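Side-chain contact in carboxysome shell vertex protein CcmL (Nostoc sp., PDB 4N8X), which probably forms the pentameric vertices of the shell of the carboxysome, the polyhedral compartment in which RuBisCO is sequestered: residues 82-87 / 94-99. Residues are numbered along the deposited sequence; the frame is centred on the assembly and turned at random.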
loop_
_atom_site.group_PDB
_atom_site.type_symbol
_atom_site.label_atom_id
_atom_site.label_comp_id
_atom_site.label_asym_id
_atom_site.label_seq_id
_atom_site.Cartn_x
_atom_site.Cartn_y
_atom_site.Cartn_z
ATOM N N ILE A 82 10.419 4.345 19.779
ATOM C CA ILE A 82 10.680 3.157 20.589
ATOM C C ILE A 82 9.550 3.044 21.625
ATOM O O ILE A 82 9.210 4.009 22.323
ATOM C CB ILE A 82 12.035 3.262 21.327
ATOM C CG1 ILE A 82 13.186 3.274 20.321
ATOM C CG2 ILE A 82 12.200 2.131 22.403
ATOM C CD1 ILE A 82 14.481 3.976 20.859
ATOM N N ILE A 83 8.945 1.872 21.717
ATOM C CA ILE A 83 7.819 1.685 22.628
ATOM C C ILE A 83 8.316 1.344 24.015
ATOM O O ILE A 83 9.196 0.477 24.154
ATOM C CB ILE A 83 6.906 0.549 22.125
ATOM C CG1 ILE A 83 6.357 0.892 20.731
ATOM C CG2 ILE A 83 5.757 0.380 23.068
ATOM C CD1 ILE A 83 5.976 -0.313 19.933
ATOM N N ASP A 84 7.757 2.014 25.033
ATOM C CA ASP A 84 7.982 1.661 26.422
ATOM C C ASP A 84 6.913 0.703 26.934
ATOM O O ASP A 84 7.204 -0.279 27.638
ATOM C CB ASP A 84 7.831 2.900 27.294
ATOM C CG ASP A 84 8.971 3.848 27.166
ATOM O OD1 ASP A 84 10.045 3.445 26.674
ATOM O OD2 ASP A 84 8.780 5.006 27.583
ATOM N N THR A 85 5.657 1.071 26.689
ATOM C CA THR A 85 4.525 0.292 27.176
ATOM C C THR A 85 3.402 0.337 26.158
ATOM O O THR A 85 3.233 1.321 25.432
ATOM C CB THR A 85 3.970 0.805 28.520
ATOM O OG1 THR A 85 3.438 2.126 28.346
ATOM C CG2 THR A 85 5.034 0.840 29.600
ATOM N N ILE A 86 2.640 -0.746 26.116
ATOM C CA ILE A 86 1.390 -0.790 25.381
ATOM C C ILE A 86 0.331 -1.182 26.415
ATOM O O ILE A 86 0.347 -2.300 26.914
ATOM C CB ILE A 86 1.479 -1.820 24.251
ATOM C CG1 ILE A 86 2.580 -1.417 23.265
ATOM C CG2 ILE A 86 0.156 -1.949 23.511
ATOM C CD1 ILE A 86 2.891 -2.484 22.238
ATOM N N HIS A 87 -0.532 -0.238 26.788
ATOM C CA HIS A 87 -1.636 -0.514 27.703
ATOM C C HIS A 87 -2.798 -1.136 26.923
ATOM O O HIS A 87 -3.146 -0.678 25.834
ATOM C CB HIS A 87 -2.137 0.772 28.381
ATOM C CG HIS A 87 -1.093 1.515 29.160
ATOM N ND1 HIS A 87 -1.297 2.793 29.638
ATOM C CD2 HIS A 87 0.158 1.165 29.550
ATOM C CE1 HIS A 87 -0.219 3.198 30.287
ATOM N NE2 HIS A 87 0.679 2.230 30.247
ATOM N N TYR A 94 2.424 -4.988 26.861
ATOM C CA TYR A 94 3.865 -4.901 26.721
ATOM C C TYR A 94 4.489 -3.852 27.639
ATOM O O TYR A 94 3.902 -2.795 27.906
ATOM C CB TYR A 94 4.264 -4.629 25.261
ATOM C CG TYR A 94 5.750 -4.437 25.117
ATOM C CD1 TYR A 94 6.601 -5.527 25.035
ATOM C CD2 TYR A 94 6.311 -3.167 25.110
ATOM C CE1 TYR A 94 7.974 -5.363 24.930
ATOM C CE2 TYR A 94 7.686 -2.987 24.990
ATOM C CZ TYR A 94 8.510 -4.085 24.916
ATOM O OH TYR A 94 9.885 -3.908 24.817
ATOM N N SER A 95 5.701 -4.161 28.099
ATOM C CA SER A 95 6.473 -3.279 28.961
ATOM C C SER A 95 7.962 -3.529 28.722
ATOM O O SER A 95 8.415 -4.673 28.786
ATOM C CB SER A 95 6.110 -3.556 30.408
ATOM O OG SER A 95 6.795 -2.652 31.240
ATOM N N LYS A 96 8.719 -2.471 28.429
ATOM C CA LYS A 96 10.130 -2.614 28.056
ATOM C C LYS A 96 11.027 -3.083 29.215
ATOM O O LYS A 96 11.924 -3.905 29.021
ATOM C CB LYS A 96 10.677 -1.316 27.437
ATOM C CG LYS A 96 12.176 -1.354 27.141
ATOM C CD LYS A 96 12.640 -0.245 26.190
ATOM C CE LYS A 96 12.657 1.113 26.851
ATOM N NZ LYS A 96 13.493 2.078 26.065
ATOM N N LYS A 97 10.787 -2.576 30.415
ATOM C CA LYS A 97 11.638 -2.939 31.556
ATOM C C LYS A 97 11.595 -4.441 31.831
ATOM O O LYS A 97 12.609 -5.049 32.171
ATOM C CB LYS A 97 11.236 -2.152 32.808
ATOM C CG LYS A 97 11.273 -0.639 32.603
ATOM C CD LYS A 97 12.506 -0.254 31.785
ATOM C CE LYS A 97 12.942 1.180 32.025
ATOM N NZ LYS A 97 14.320 1.352 31.501
ATOM N N ASP A 98 10.419 -5.036 31.669
ATOM C CA ASP A 98 10.262 -6.485 31.787
ATOM C C ASP A 98 10.861 -7.198 30.559
ATOM O O ASP A 98 11.828 -7.955 30.676
ATOM C CB ASP A 98 8.778 -6.840 31.966
ATOM C CG ASP A 98 8.136 -6.118 33.160
ATOM O OD1 ASP A 98 8.802 -5.968 34.210
ATOM O OD2 ASP A 98 6.961 -5.706 33.049
ATOM N N GLN A 99 10.286 -6.945 29.385
ATOM C CA GLN A 99 10.841 -7.451 28.126
ATOM C C GLN A 99 11.045 -6.327 27.118
ATOM O O GLN A 99 10.923 -6.530 25.907
ATOM C CB GLN A 99 9.964 -8.558 27.519
ATOM C CG GLN A 99 8.550 -8.132 27.094
ATOM C CD GLN A 99 7.935 -9.095 26.082
ATOM O OE1 GLN A 99 8.595 -10.029 25.622
ATOM N NE2 GLN A 99 6.670 -8.867 25.728
HETATM O O HOH W 1 11.035 -1.545 23.542
#
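Tyr94 has CG trans to its backbone N (chi1 176°), which lays the ring back along 82-87 toward Ile83. Lys96 starts the same way but bends at chi3 (73°), and its amine ends near Asp84 and Ile82. Tyr94 lies on strand 91-95 of the antiparallel beta hairpin it forms with 77-88, at one edge of the chain's sheet, and Lys96 follows just beyond the strand's end. Ile86 and Tyr94 form a hydrogen-bonded pair: Ile86 N donates to Tyr94 O at 3.0 Å, and the return bond from Tyr94 N to Ile86 O is weak. Thr85 and Ser95 make the next, non-hydrogen-bonded pair. The chain turns a corner at Asp84, yet Asp84 O still accepts from Lys96 N at 2.8 Å.

On the face shared by Ile86 and Tyr94, Ile86 CD1 packs on Tyr94 CB at 4.0 Å. Further along, Ile83 CG2 meets ring atom CD2 of Tyr94 at 4.1 Å. Ile83 O lies at the edge of this ring, near its plane. Trp55 stacks its ring on that of Tyr94, and its side chain also meets Ile83 and Ile86. Replacing Tyr94 by alanine would probably leave a gap beside Ile83 and Trp55, and a water held on Ile83 O would lose its hydroxyl partner.

The salt bridge from Asp84 OD1 to Lys96 NZ is long, at 3.8 Å. Asp84 OD2 bonds Thr13 OG1 of a neighbouring subunit, so one carboxylate faces both Lys96 and the subunit interface. A strand of that subunit pairs with Ile82, Thr85, Ile86 and His87 and carries the sheet onward. That one water joins the two segments, donating to Ile83 O at 2.8 Å and hydrogen-bonding Tyr94 OH at 2.9 Å.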